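Local structure of mandelate racemase/muconate lactonizing enzyme-like protein (Roseovarius sp. TM1035, 3RCY) at residues Ala217-Leu222 with Leu232-Pro237; Leu206-His211 with Gln224-Tyr229; Ala164-Pro169 with Met334-Glu339. The protein binds magnesium and probably acts as an enolase-superfamily enzyme of the mandelate racemase/muconate lactonizing type, although its natural substrate is not established. All blocks are in the same frame, centred on the assembly; numbering follows the deposited sequence.

Contact 1. Residues Ala217-Leu222 with Leu232-Pro237. With MG (magnesium ion), chain I.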
ATOM      1  N   ALA A 217       7.456   9.215 -18.844  1.00 12.63           N
ATOM      2  CA  ALA A 217       7.102   8.507 -20.073  1.00 12.92           C
ATOM      3  C   ALA A 217       8.292   8.412 -21.032  1.00 13.55           C
ATOM      4  O   ALA A 217       8.597   7.335 -21.562  1.00 13.73           O
ATOM      5  CB  ALA A 217       5.940   9.214 -20.750  1.00 12.98           C
ATOM      6  N   GLY A 218       8.954   9.547 -21.243  1.00 13.56           N
ATOM      7  CA  GLY A 218      10.114   9.636 -22.123  1.00 13.11           C
ATOM      8  C   GLY A 218      11.292   8.817 -21.646  1.00 12.95           C
ATOM      9  O   GLY A 218      11.939   8.136 -22.448  1.00 12.92           O
ATOM     10  N   ALA A 219      11.555   8.870 -20.341  1.00 12.83           N
ATOM     11  CA  ALA A 219      12.655   8.123 -19.727  1.00 12.85           C
ATOM     12  C   ALA A 219      12.461   6.619 -19.851  1.00 13.39           C
ATOM     13  O   ALA A 219      13.428   5.874 -20.024  1.00 13.63           O
ATOM     14  CB  ALA A 219      12.813   8.505 -18.261  1.00 12.35           C
ATOM     15  N   ILE A 220      11.208   6.181 -19.754  1.00 13.32           N
ATOM     16  CA  ILE A 220      10.863   4.766 -19.920  1.00 12.96           C
ATOM     17  C   ILE A 220      11.029   4.307 -21.377  1.00 13.32           C
ATOM     18  O   ILE A 220      11.596   3.242 -21.624  1.00 13.29           O
ATOM     19  CB  ILE A 220       9.451   4.452 -19.357  1.00 12.94           C
ATOM     20  CG1 ILE A 220       9.455   4.637 -17.826  1.00 11.97           C
ATOM     21  CG2 ILE A 220       9.004   3.016 -19.727  1.00 12.49           C
ATOM     22  CD1 ILE A 220       8.067   4.799 -17.201  1.00 13.09           C
ATOM     23  N   ARG A 221      10.564   5.110 -22.335  1.00 13.55           N
ATOM     24  CA  ARG A 221      10.751   4.772 -23.753  1.00 14.00           C
ATOM     25  C   ARG A 221      12.235   4.689 -24.142  1.00 14.36           C
ATOM     26  O   ARG A 221      12.636   3.782 -24.870  1.00 14.40           O
ATOM     27  CB  ARG A 221      10.014   5.750 -24.658  1.00 14.05           C
ATOM     28  CG  ARG A 221       8.491   5.666 -24.547  1.00 12.88           C
ATOM     29  CD  ARG A 221       7.811   6.467 -25.653  1.00 14.11           C
ATOM     30  NE  ARG A 221       8.326   6.110 -26.972  1.00 13.23           N
ATOM     31  CZ  ARG A 221       8.856   6.963 -27.845  1.00 14.45           C
ATOM     32  NH1 ARG A 221       8.929   8.270 -27.573  1.00 12.92           N
ATOM     33  NH2 ARG A 221       9.296   6.503 -29.007  1.00 12.76           N
ATOM     34  N   LEU A 222      13.043   5.624 -23.647  1.00 14.43           N
ATOM     35  CA  LEU A 222      14.480   5.604 -23.944  1.00 14.89           C
ATOM     36  C   LEU A 222      15.171   4.451 -23.221  1.00 14.48           C
ATOM     37  O   LEU A 222      15.982   3.723 -23.812  1.00 14.06           O
ATOM     38  CB  LEU A 222      15.149   6.941 -23.596  1.00 14.87           C
ATOM     39  CG  LEU A 222      16.681   6.972 -23.720  1.00 18.16           C
ATOM     40  CD1 LEU A 222      17.114   6.902 -25.174  1.00 15.35           C
ATOM     41  CD2 LEU A 222      17.240   8.219 -23.066  1.00 15.38           C
ATOM     42  N   LEU A 232      25.262  -0.479 -17.049  1.00 14.08           N
ATOM     43  CA  LEU A 232      25.365  -0.670 -15.601  1.00 13.23           C
ATOM     44  C   LEU A 232      24.407   0.250 -14.837  1.00 12.53           C
ATOM     45  O   LEU A 232      23.845  -0.146 -13.820  1.00 12.21           O
ATOM     46  CB  LEU A 232      26.815  -0.498 -15.126  1.00 12.51           C
ATOM     47  CG  LEU A 232      27.128  -0.767 -13.643  1.00  9.80           C
ATOM     48  CD1 LEU A 232      28.554  -1.201 -13.472  1.00 12.55           C
ATOM     49  CD2 LEU A 232      26.861   0.474 -12.771  1.00 12.13           C
ATOM     50  N   TRP A 233      24.242   1.483 -15.316  1.00 12.01           N
ATOM     51  CA  TRP A 233      23.247   2.381 -14.739  1.00 11.81           C
ATOM     52  C   TRP A 233      22.642   3.341 -15.758  1.00 11.05           C
ATOM     53  O   TRP A 233      23.186   3.539 -16.840  1.00 10.12           O
ATOM     54  CB  TRP A 233      23.762   3.135 -13.487  1.00 11.97           C
ATOM     55  CG  TRP A 233      24.704   4.321 -13.702  1.00 12.91           C
ATOM     56  CD1 TRP A 233      24.529   5.392 -14.548  1.00 12.45           C
ATOM     57  CD2 TRP A 233      25.929   4.571 -12.995  1.00 12.79           C
ATOM     58  NE1 TRP A 233      25.588   6.272 -14.427  1.00 13.03           N
ATOM     59  CE2 TRP A 233      26.456   5.792 -13.479  1.00 12.52           C
ATOM     60  CE3 TRP A 233      26.637   3.876 -12.004  1.00 12.94           C
ATOM     61  CZ2 TRP A 233      27.663   6.327 -13.010  1.00 12.91           C
ATOM     62  CZ3 TRP A 233      27.842   4.412 -11.537  1.00 13.13           C
ATOM     63  CH2 TRP A 233      28.336   5.627 -12.042  1.00 12.52           C
ATOM     64  N   TYR A 234      21.509   3.909 -15.358  1.00 11.08           N
ATOM     65  CA  TYR A 234      20.747   4.887 -16.102  1.00 11.42           C
ATOM     66  C   TYR A 234      20.691   6.074 -15.150  1.00 11.75           C
ATOM     67  O   TYR A 234      20.003   6.029 -14.121  1.00 11.81           O
ATOM     68  CB  TYR A 234      19.346   4.315 -16.370  1.00 11.54           C
ATOM     69  CG  TYR A 234      18.413   5.086 -17.280  1.00 11.90           C
ATOM     70  CD1 TYR A 234      18.866   6.141 -18.094  1.00 12.20           C
ATOM     71  CD2 TYR A 234      17.064   4.726 -17.361  1.00 12.08           C
ATOM     72  CE1 TYR A 234      17.995   6.814 -18.935  1.00 11.95           C
ATOM     73  CE2 TYR A 234      16.185   5.395 -18.190  1.00 11.87           C
ATOM     74  CZ  TYR A 234      16.653   6.432 -18.983  1.00 12.34           C
ATOM     75  OH  TYR A 234      15.774   7.078 -19.816  1.00 12.09           O
ATOM     76  N   GLU A 235      21.444   7.121 -15.478  1.00 11.79           N
ATOM     77  CA  GLU A 235      21.642   8.246 -14.570  1.00 12.27           C
ATOM     78  C   GLU A 235      20.582   9.329 -14.745  1.00 12.63           C
ATOM     79  O   GLU A 235      20.184   9.633 -15.864  1.00 13.60           O
ATOM     80  CB  GLU A 235      23.033   8.842 -14.797  1.00 12.73           C
ATOM     81  CG  GLU A 235      23.437   9.929 -13.812  1.00 16.45           C
ATOM     82  CD  GLU A 235      24.947  10.145 -13.783  1.00 13.49           C
ATOM     83  OE1 GLU A 235      25.695   9.218 -14.161  1.00 16.85           O
ATOM     84  OE2 GLU A 235      25.379  11.239 -13.364  1.00 17.07           O
ATOM     85  N   GLU A 236      20.114   9.902 -13.641  1.00 12.44           N
ATOM     86  CA  GLU A 236      19.164  11.030 -13.700  1.00 12.92           C
ATOM     87  C   GLU A 236      18.185  10.929 -14.888  1.00 12.38           C
ATOM     88  O   GLU A 236      18.194  11.775 -15.779  1.00 12.33           O
ATOM     89  CB  GLU A 236      19.925  12.358 -13.781  1.00 13.41           C
ATOM     90  CG  GLU A 236      20.693  12.732 -12.513  1.00 16.03           C
ATOM     91  CD  GLU A 236      20.857  14.239 -12.386  1.00 13.72           C
ATOM     92  OE1 GLU A 236      21.476  14.847 -13.292  1.00 16.20           O
ATOM     93  OE2 GLU A 236      20.348  14.815 -11.391  1.00 16.32           O
ATOM     94  N   PRO A 237      17.345   9.884 -14.920  1.00 12.26           N
ATOM     95  CA  PRO A 237      16.472   9.757 -16.103  1.00 12.50           C
ATOM     96  C   PRO A 237      15.418  10.874 -16.216  1.00 12.24           C
ATOM     97  O   PRO A 237      14.912  11.146 -17.314  1.00 12.32           O
ATOM     98  CB  PRO A 237      15.792   8.400 -15.893  1.00 12.49           C
ATOM     99  CG  PRO A 237      15.914   8.130 -14.409  1.00 16.33           C
ATOM    100  CD  PRO A 237      17.216   8.737 -14.002  1.00 12.05           C
TER
HETATM  101 MG    MG I 500      25.591  13.270 -14.206  1.00 19.29          MG
HETATM  102  O   HOH W   1      23.405  13.712 -14.851  1.00 15.77           O
HETATM  103  O   HOH W   2      25.738  12.399 -16.255  1.00 17.31           O
HETATM  104  O   HOH W   3      27.932  13.367 -14.109  1.00 14.52           O
HETATM  105  O   HOH W   4      25.598  15.454 -14.930  1.00 25.56           O
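The Tyr234 ring reaches segment 217-222 of helix 216-226 with its hydroxyl end, and the carbonyl oxygen of Ala219 sits at its edge, in the ring plane. On one face lies CB of Pro237, 3.7 Å above the plane and displaced toward the rim, while CD2 of Leu222 comes to 3.7 Å from Tyr234 OH at an oblique slant. Tyr234 has CG anti to the backbone N (chi1 -173°), which sends the ring away from its strand to the helix. There OH donates a short hydrogen bond of 2.6 Å to Ala219 O; it arrives in the carbonyl plane, on a lone pair, at a C=O...O angle of 114°. The small Ala219 lets the chains come close: its CB packs 3.8 Å from Pro237 CB and 3.5 Å from Pro237 O, a buried carbonyl oxygen without a polar partner. One residue beyond Tyr234, Glu235 gives OE2 to the magnesium ion at 2.2 Å, alongside four waters and Glu261. The contact thus ties the helix of a beta-alpha-beta unit to the strand that follows it, next to the residue that binds the metal; Val249 of helix 243-252 packs against Ala219, Tyr234 and Pro237, and helix 183-200 meets Leu222.

Contact 2. Residues Leu206-His211 with Gln224-Tyr229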
ATOM      1  N   LEU A 206      29.073   0.041 -19.373  1.00 13.78           N
ATOM      2  CA  LEU A 206      28.511   1.237 -19.987  1.00 13.70           C
ATOM      3  C   LEU A 206      27.684   1.976 -18.943  1.00 13.53           C
ATOM      4  O   LEU A 206      26.787   1.394 -18.320  1.00 13.49           O
ATOM      5  CB  LEU A 206      27.623   0.853 -21.174  1.00 13.72           C
ATOM      6  CG  LEU A 206      28.202   0.664 -22.580  1.00 15.92           C
ATOM      7  CD1 LEU A 206      29.447  -0.205 -22.600  1.00 14.34           C
ATOM      8  CD2 LEU A 206      27.114   0.097 -23.507  1.00 14.33           C
ATOM      9  N   LEU A 207      28.000   3.251 -18.741  1.00 13.44           N
ATOM     10  CA  LEU A 207      27.242   4.093 -17.824  1.00 13.34           C
ATOM     11  C   LEU A 207      26.470   5.099 -18.665  1.00 13.26           C
ATOM     12  O   LEU A 207      27.071   5.929 -19.350  1.00 12.60           O
ATOM     13  CB  LEU A 207      28.175   4.803 -16.835  1.00 12.84           C
ATOM     14  CG  LEU A 207      29.228   3.917 -16.147  1.00 15.93           C
ATOM     15  CD1 LEU A 207      30.239   4.764 -15.421  1.00 12.82           C
ATOM     16  CD2 LEU A 207      28.593   2.918 -15.178  1.00 12.87           C
ATOM     17  N   PHE A 208      25.143   4.997 -18.638  1.00 12.96           N
ATOM     18  CA  PHE A 208      24.311   5.863 -19.456  1.00 13.53           C
ATOM     19  C   PHE A 208      24.017   7.140 -18.683  1.00 14.24           C
ATOM     20  O   PHE A 208      23.144   7.173 -17.797  1.00 14.04           O
ATOM     21  CB  PHE A 208      23.029   5.153 -19.902  1.00 13.88           C
ATOM     22  CG  PHE A 208      22.414   5.765 -21.114  1.00 15.01           C
ATOM     23  CD1 PHE A 208      22.875   5.433 -22.384  1.00 14.36           C
ATOM     24  CD2 PHE A 208      21.398   6.704 -20.990  1.00 14.25           C
ATOM     25  CE1 PHE A 208      22.321   6.017 -23.521  1.00 15.30           C
ATOM     26  CE2 PHE A 208      20.835   7.296 -22.122  1.00 15.34           C
ATOM     27  CZ  PHE A 208      21.301   6.950 -23.389  1.00 14.60           C
ATOM     28  N   GLY A 209      24.779   8.181 -19.011  1.00 14.79           N
ATOM     29  CA  GLY A 209      24.900   9.359 -18.158  1.00 15.57           C
ATOM     30  C   GLY A 209      23.936  10.480 -18.470  1.00 16.12           C
ATOM     31  O   GLY A 209      24.354  11.620 -18.638  1.00 16.25           O
ATOM     32  N   THR A 210      22.644  10.156 -18.528  1.00 16.41           N
ATOM     33  CA  THR A 210      21.591  11.151 -18.804  1.00 16.55           C
ATOM     34  C   THR A 210      21.582  12.306 -17.783  1.00 16.17           C
ATOM     35  O   THR A 210      22.125  12.179 -16.681  1.00 16.74           O
ATOM     36  CB  THR A 210      20.190  10.481 -18.926  1.00 16.90           C
ATOM     37  OG1 THR A 210      20.247   9.149 -18.390  1.00 14.28           O
ATOM     38  CG2 THR A 210      19.790  10.371 -20.373  1.00 14.82           C
ATOM     39  N   HIS A 211      20.980  13.427 -18.171  1.00 15.66           N
ATOM     40  CA  HIS A 211      21.022  14.672 -17.405  1.00 15.54           C
ATOM     41  C   HIS A 211      19.631  15.174 -16.987  1.00 14.60           C
ATOM     42  O   HIS A 211      19.380  16.377 -16.960  1.00 14.75           O
ATOM     43  CB  HIS A 211      21.743  15.749 -18.233  1.00 16.45           C
ATOM     44  CG  HIS A 211      23.225  15.543 -18.332  1.00 17.55           C
ATOM     45  ND1 HIS A 211      23.799  14.665 -19.227  1.00 17.24           N
ATOM     46  CD2 HIS A 211      24.250  16.105 -17.650  1.00 17.17           C
ATOM     47  CE1 HIS A 211      25.114  14.694 -19.091  1.00 17.87           C
ATOM     48  NE2 HIS A 211      25.414  15.561 -18.142  1.00 17.85           N
ATOM     49  N   GLN A 224      13.963   1.518 -22.155  1.00 15.57           N
ATOM     50  CA  GLN A 224      13.683   0.195 -22.698  1.00 15.88           C
ATOM     51  C   GLN A 224      14.487  -0.108 -23.976  1.00 15.81           C
ATOM     52  O   GLN A 224      14.878  -1.252 -24.208  1.00 15.42           O
ATOM     53  CB  GLN A 224      12.170  -0.024 -22.893  1.00 16.85           C
ATOM     54  CG  GLN A 224      11.537   0.716 -24.065  1.00 21.95           C
ATOM     55  CD  GLN A 224      10.019   0.580 -24.074  1.00 18.34           C
ATOM     56  OE1 GLN A 224       9.456  -0.189 -24.857  1.00 22.17           O
ATOM     57  NE2 GLN A 224       9.354   1.314 -23.185  1.00 21.69           N
ATOM     58  N   ALA A 225      14.762   0.933 -24.765  1.00 15.53           N
ATOM     59  CA  ALA A 225      15.517   0.807 -26.014  1.00 15.73           C
ATOM     60  C   ALA A 225      16.985   0.424 -25.809  1.00 15.57           C
ATOM     61  O   ALA A 225      17.568  -0.263 -26.642  1.00 15.58           O
ATOM     62  CB  ALA A 225      15.414   2.096 -26.827  1.00 15.48           C
ATOM     63  N   ILE A 226      17.574   0.859 -24.699  1.00 15.43           N
ATOM     64  CA  ILE A 226      18.998   0.624 -24.449  1.00 15.55           C
ATOM     65  C   ILE A 226      19.253  -0.586 -23.534  1.00 15.37           C
ATOM     66  O   ILE A 226      20.399  -0.987 -23.341  1.00 15.16           O
ATOM     67  CB  ILE A 226      19.716   1.905 -23.910  1.00 15.41           C
ATOM     68  CG1 ILE A 226      19.121   2.353 -22.568  1.00 18.73           C
ATOM     69  CG2 ILE A 226      19.649   3.039 -24.950  1.00 18.90           C
ATOM     70  CD1 ILE A 226      20.012   3.312 -21.760  1.00 14.60           C
ATOM     71  N   GLU A 227      18.183  -1.166 -22.986  1.00 15.73           N
ATOM     72  CA  GLU A 227      18.274  -2.409 -22.188  1.00 16.13           C
ATOM     73  C   GLU A 227      19.146  -3.536 -22.778  1.00 16.74           C
ATOM     74  O   GLU A 227      19.906  -4.152 -22.034  1.00 16.79           O
ATOM     75  CB  GLU A 227      16.881  -2.957 -21.849  1.00 16.10           C
ATOM     76  CG  GLU A 227      16.243  -2.252 -20.663  1.00 16.49           C
ATOM     77  CD  GLU A 227      14.774  -2.581 -20.479  1.00 16.16           C
ATOM     78  OE1 GLU A 227      14.267  -3.560 -21.074  1.00 16.64           O
ATOM     79  OE2 GLU A 227      14.130  -1.856 -19.699  1.00 16.93           O
ATOM     80  N   PRO A 228      19.042  -3.811 -24.101  1.00 17.11           N
ATOM     81  CA  PRO A 228      19.814  -4.939 -24.656  1.00 17.53           C
ATOM     82  C   PRO A 228      21.342  -4.828 -24.534  1.00 17.09           C
ATOM     83  O   PRO A 228      22.036  -5.828 -24.723  1.00 17.29           O
ATOM     84  CB  PRO A 228      19.406  -4.953 -26.139  1.00 17.46           C
ATOM     85  CG  PRO A 228      18.074  -4.273 -26.165  1.00 20.57           C
ATOM     86  CD  PRO A 228      18.182  -3.196 -25.130  1.00 16.95           C
ATOM     87  N   TYR A 229      21.857  -3.642 -24.212  1.00 16.16           N
ATOM     88  CA  TYR A 229      23.309  -3.435 -24.160  1.00 16.04           C
ATOM     89  C   TYR A 229      23.853  -3.557 -22.747  1.00 16.36           C
ATOM     90  O   TYR A 229      25.046  -3.325 -22.503  1.00 16.48           O
ATOM     91  CB  TYR A 229      23.690  -2.121 -24.865  1.00 15.75           C
ATOM     92  CG  TYR A 229      23.130  -2.164 -26.256  1.00 19.97           C
ATOM     93  CD1 TYR A 229      23.782  -2.883 -27.265  1.00 16.16           C
ATOM     94  CD2 TYR A 229      21.890  -1.594 -26.540  1.00 15.82           C
ATOM     95  CE1 TYR A 229      23.229  -2.980 -28.542  1.00 20.72           C
ATOM     96  CE2 TYR A 229      21.339  -1.682 -27.805  1.00 20.46           C
ATOM     97  CZ  TYR A 229      22.013  -2.375 -28.797  1.00 16.43           C
ATOM     98  OH  TYR A 229      21.449  -2.461 -30.044  1.00 21.53           O
TER
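Ile226 and Phe208 meet at a slant, with the end of the isoleucine pressed onto the flat of the phenylalanine ring. The touching atom is CD1 of Ile226, which stands 3.6 Å from the centroid of the Phe208 ring and only 16° off its normal, a CH-pi contact over the face. It leans toward the ring's attachment point, being nearest to Phe208 CG at 3.5 Å. Two torsions make the meeting possible: Phe208 swings CG anti to its backbone nitrogen (chi1 -158°), and Ile226 holds CG1 between its own N and carbonyl carbon (chi1 62°), from where the extended branch carries CD1 to the ring. Two residues back on the strand, Leu206 meets Tyr229 more lightly, CD2 of the leucine lying 4.3 Å from Tyr229 CB, while the tyrosine ring leads away toward Cys193 and Arg194 of helix 183-200. Within the beta-alpha-beta unit, these pairs seat the last part of helix 216-226 and the 3-10 turn after it against strand 205-208. With an alanine in place of Phe208 the ring is gone, and Ile226 CD1 would probably lose its CH-pi partner and leave a gap between helix and strand. No hydrogen bond crosses between the two segments, so their mutual hold rests on shape and dispersion, and the polar Tyr229 O turns instead to Arg197.

Contact 3. Residues Ala164-Pro169 with Met334-Glu339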
ATOM      1  N   ALA A 164      34.891   1.181 -16.690  1.00 12.74           N
ATOM      2  CA  ALA A 164      33.564   1.743 -16.919  1.00 12.24           C
ATOM      3  C   ALA A 164      33.713   3.102 -17.583  1.00 12.67           C
ATOM      4  O   ALA A 164      34.656   3.849 -17.284  1.00 12.90           O
ATOM      5  CB  ALA A 164      32.772   1.858 -15.595  1.00 11.24           C
ATOM      6  N   VAL A 165      32.797   3.401 -18.501  1.00 12.82           N
ATOM      7  CA  VAL A 165      32.818   4.654 -19.249  1.00 13.18           C
ATOM      8  C   VAL A 165      31.422   5.245 -19.324  1.00 13.09           C
ATOM      9  O   VAL A 165      30.440   4.509 -19.430  1.00 12.64           O
ATOM     10  CB  VAL A 165      33.407   4.488 -20.679  1.00 13.51           C
ATOM     11  CG1 VAL A 165      34.868   4.054 -20.617  1.00 13.82           C
ATOM     12  CG2 VAL A 165      32.589   3.505 -21.534  1.00 13.94           C
ATOM     13  N   LYS A 166      31.351   6.579 -19.277  1.00 13.06           N
ATOM     14  CA  LYS A 166      30.074   7.296 -19.256  1.00 13.10           C
ATOM     15  C   LYS A 166      29.914   8.222 -20.460  1.00 12.99           C
ATOM     16  O   LYS A 166      30.896   8.769 -20.975  1.00 13.01           O
ATOM     17  CB  LYS A 166      29.923   8.086 -17.948  1.00 13.12           C
ATOM     18  CG  LYS A 166      28.507   8.643 -17.723  1.00 13.78           C
ATOM     19  CD  LYS A 166      28.222   8.868 -16.243  1.00 13.10           C
ATOM     20  CE  LYS A 166      28.554  10.296 -15.811  1.00 12.97           C
ATOM     21  NZ  LYS A 166      28.219  10.481 -14.365  1.00 11.75           N
ATOM     22  N   PHE A 167      28.667   8.369 -20.902  1.00 12.83           N
ATOM     23  CA  PHE A 167      28.315   9.144 -22.092  1.00 13.83           C
ATOM     24  C   PHE A 167      26.819   9.452 -22.056  1.00 14.97           C
ATOM     25  O   PHE A 167      26.034   8.683 -21.477  1.00 15.34           O
ATOM     26  CB  PHE A 167      28.674   8.362 -23.372  1.00 13.51           C
ATOM     27  CG  PHE A 167      28.118   6.957 -23.403  1.00 14.48           C
ATOM     28  CD1 PHE A 167      28.779   5.910 -22.745  1.00 13.43           C
ATOM     29  CD2 PHE A 167      26.921   6.685 -24.063  1.00 13.41           C
ATOM     30  CE1 PHE A 167      28.248   4.614 -22.747  1.00 14.45           C
ATOM     31  CE2 PHE A 167      26.386   5.403 -24.082  1.00 14.43           C
ATOM     32  CZ  PHE A 167      27.048   4.360 -23.422  1.00 13.45           C
ATOM     33  N   ASP A 168      26.435  10.580 -22.651  1.00 15.03           N
ATOM     34  CA  ASP A 168      25.032  10.959 -22.791  1.00 16.25           C
ATOM     35  C   ASP A 168      24.766  11.441 -24.210  1.00 16.40           C
ATOM     36  O   ASP A 168      25.066  12.588 -24.547  1.00 16.33           O
ATOM     37  CB  ASP A 168      24.635  12.059 -21.791  1.00 17.23           C
ATOM     38  CG  ASP A 168      23.151  12.463 -21.904  1.00 22.14           C
ATOM     39  OD1 ASP A 168      22.397  11.873 -22.711  1.00 18.01           O
ATOM     40  OD2 ASP A 168      22.731  13.379 -21.165  1.00 18.22           O
ATOM     41  N   PRO A 169      24.198  10.566 -25.045  1.00 16.57           N
ATOM     42  CA  PRO A 169      23.873  10.895 -26.423  1.00 17.15           C
ATOM     43  C   PRO A 169      22.402  11.287 -26.612  1.00 17.32           C
ATOM     44  O   PRO A 169      21.957  11.462 -27.753  1.00 18.00           O
ATOM     45  CB  PRO A 169      24.138   9.572 -27.138  1.00 17.30           C
ATOM     46  CG  PRO A 169      23.787   8.521 -26.106  1.00 19.05           C
ATOM     47  CD  PRO A 169      23.935   9.148 -24.742  1.00 16.86           C
ATOM     48  N   MET A 334      31.945   3.089  -7.546  1.00 13.02           N
ATOM     49  CA  MET A 334      33.065   3.673  -8.286  1.00 13.55           C
ATOM     50  C   MET A 334      33.115   5.195  -8.098  1.00 13.19           C
ATOM     51  O   MET A 334      32.131   5.795  -7.656  1.00 13.13           O
ATOM     52  CB  MET A 334      32.981   3.305  -9.779  1.00 14.16           C
ATOM     53  CG  MET A 334      31.676   3.720 -10.473  1.00 16.38           C
ATOM     54  SD  MET A 334      31.581   3.179 -12.197  1.00 15.47           S
ATOM     55  CE  MET A 334      31.187   1.436 -12.031  1.00 16.52           C
ATOM     56  N   CYS A 335      34.261   5.803  -8.416  1.00 12.93           N
ATOM     57  CA  CYS A 335      34.435   7.257  -8.313  1.00 13.31           C
ATOM     58  C   CYS A 335      34.611   7.895  -9.677  1.00 13.61           C
ATOM     59  O   CYS A 335      35.556   7.574 -10.403  1.00 14.00           O
ATOM     60  CB  CYS A 335      35.645   7.611  -7.441  1.00 13.35           C
ATOM     61  SG  CYS A 335      35.302   7.576  -5.687  1.00 18.77           S
ATOM     62  N   GLU A 336      33.706   8.807 -10.017  1.00 13.76           N
ATOM     63  CA  GLU A 336      33.842   9.641 -11.215  1.00 13.86           C
ATOM     64  C   GLU A 336      35.158  10.414 -11.141  1.00 13.47           C
ATOM     65  O   GLU A 336      35.513  10.923 -10.088  1.00 12.79           O
ATOM     66  CB  GLU A 336      32.656  10.613 -11.297  1.00 14.50           C
ATOM     67  CG  GLU A 336      32.475  11.314 -12.638  1.00 17.29           C
ATOM     68  CD  GLU A 336      31.078  11.924 -12.803  1.00 15.70           C
ATOM     69  OE1 GLU A 336      30.361  12.098 -11.791  1.00 17.21           O
ATOM     70  OE2 GLU A 336      30.691  12.229 -13.957  1.00 18.36           O
ATOM     71  N   SER A 337      35.868  10.491 -12.266  1.00 14.20           N
ATOM     72  CA  SER A 337      37.165  11.153 -12.331  1.00 14.69           C
ATOM     73  C   SER A 337      37.334  11.923 -13.642  1.00 14.74           C
ATOM     74  O   SER A 337      36.737  11.580 -14.670  1.00 14.52           O
ATOM     75  CB  SER A 337      38.301  10.130 -12.163  1.00 14.94           C
ATOM     76  OG  SER A 337      38.100   9.325 -11.004  1.00 19.55           O
ATOM     77  N   ILE A 338      38.141  12.979 -13.589  1.00 14.98           N
ATOM     78  CA  ILE A 338      38.417  13.806 -14.759  1.00 15.36           C
ATOM     79  C   ILE A 338      39.928  13.985 -14.867  1.00 16.21           C
ATOM     80  O   ILE A 338      40.573  14.535 -13.959  1.00 16.32           O
ATOM     81  CB  ILE A 338      37.721  15.199 -14.685  1.00 15.28           C
ATOM     82  CG1 ILE A 338      36.217  15.051 -14.398  1.00 15.04           C
ATOM     83  CG2 ILE A 338      37.962  15.985 -15.995  1.00 15.36           C
ATOM     84  CD1 ILE A 338      35.478  16.381 -14.168  1.00 14.93           C
ATOM     85  N   GLU A 339      40.491  13.498 -15.967  1.00 16.85           N
ATOM     86  CA  GLU A 339      41.929  13.574 -16.178  1.00 18.10           C
ATOM     87  C   GLU A 339      42.274  14.727 -17.115  1.00 17.98           C
ATOM     88  O   GLU A 339      42.069  14.625 -18.323  1.00 18.17           O
ATOM     89  CB  GLU A 339      42.443  12.250 -16.747  1.00 19.59           C
ATOM     90  CG  GLU A 339      43.931  12.009 -16.562  1.00 34.15           C
ATOM     91  CD  GLU A 339      44.467  10.887 -17.450  1.00 21.83           C
ATOM     92  OE1 GLU A 339      43.648  10.131 -18.029  1.00 34.51           O
ATOM     93  OE2 GLU A 339      45.710  10.767 -17.573  1.00 34.67           O
TER
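In the enolase-superfamily beta/alpha barrel, a modified TIM barrel, Ala164 and Lys166 of strand 164-167 meet Met334 and Glu336, at and just before strand 335-336, one strand removed. Strand 126-131 lies between them in the sheet, pairing in parallel with both 164-167 and 335-336, so the two segments meet through side chains alone. The apolar part is small: CB of Ala164 packs against the thioether of Met334, 3.8 Å from SD and 3.9 Å from CE. With CG set between the backbone N and the carbonyl carbon (chi1 57°), Met334 brings SD to the alanine, and the bend at chi3 lays CE beside it; Leu207 of the neighbouring strand touches both residues.

The ionic part lies two residues further along each segment. Lys166 and Glu336 cross at about a right angle, their ends forming a salt bridge. The lysine chain bends at chi3 (93°), and NZ also bonds Tyr129 OH and forms a salt bridge with the magnesium ligand Glu235, while Tyr131 makes a cation-pi contact with it. Glu336 is held by its other oxygen, OE1, which accepts from the backbone N of Leu312. Lys166 NZ is 3.8 Å from the magnesium ion, so this pair belongs to the surroundings of the metal site. In the bridge itself, Lys166 NZ reaches Glu336 OE2 at 3.1 Å from above the carboxylate, 58° out of its plane.

All three contacts lie in the barrel domain and reach the same sheet. Contacts 1 and 2 have centres about 7 Å apart and share helix 216-226: one fastens its earlier part to strand 233-235, the other its later part and the following 3-10 turn to strand 205-208. Their segments alternate along the chain. Contact 3, centred about 17 Å from contact 1 and 13 Å from contact 2, joins two strands that both flank 126-131, and the long loop it closes encloses both others. Strands 164-167, 205-208 and 233-235 are successive neighbours, so helix packing outside the barrel and the magnesium-binding interior are built on the same strands; Thr210 OG1 with Glu235 O links contacts 2 and 1.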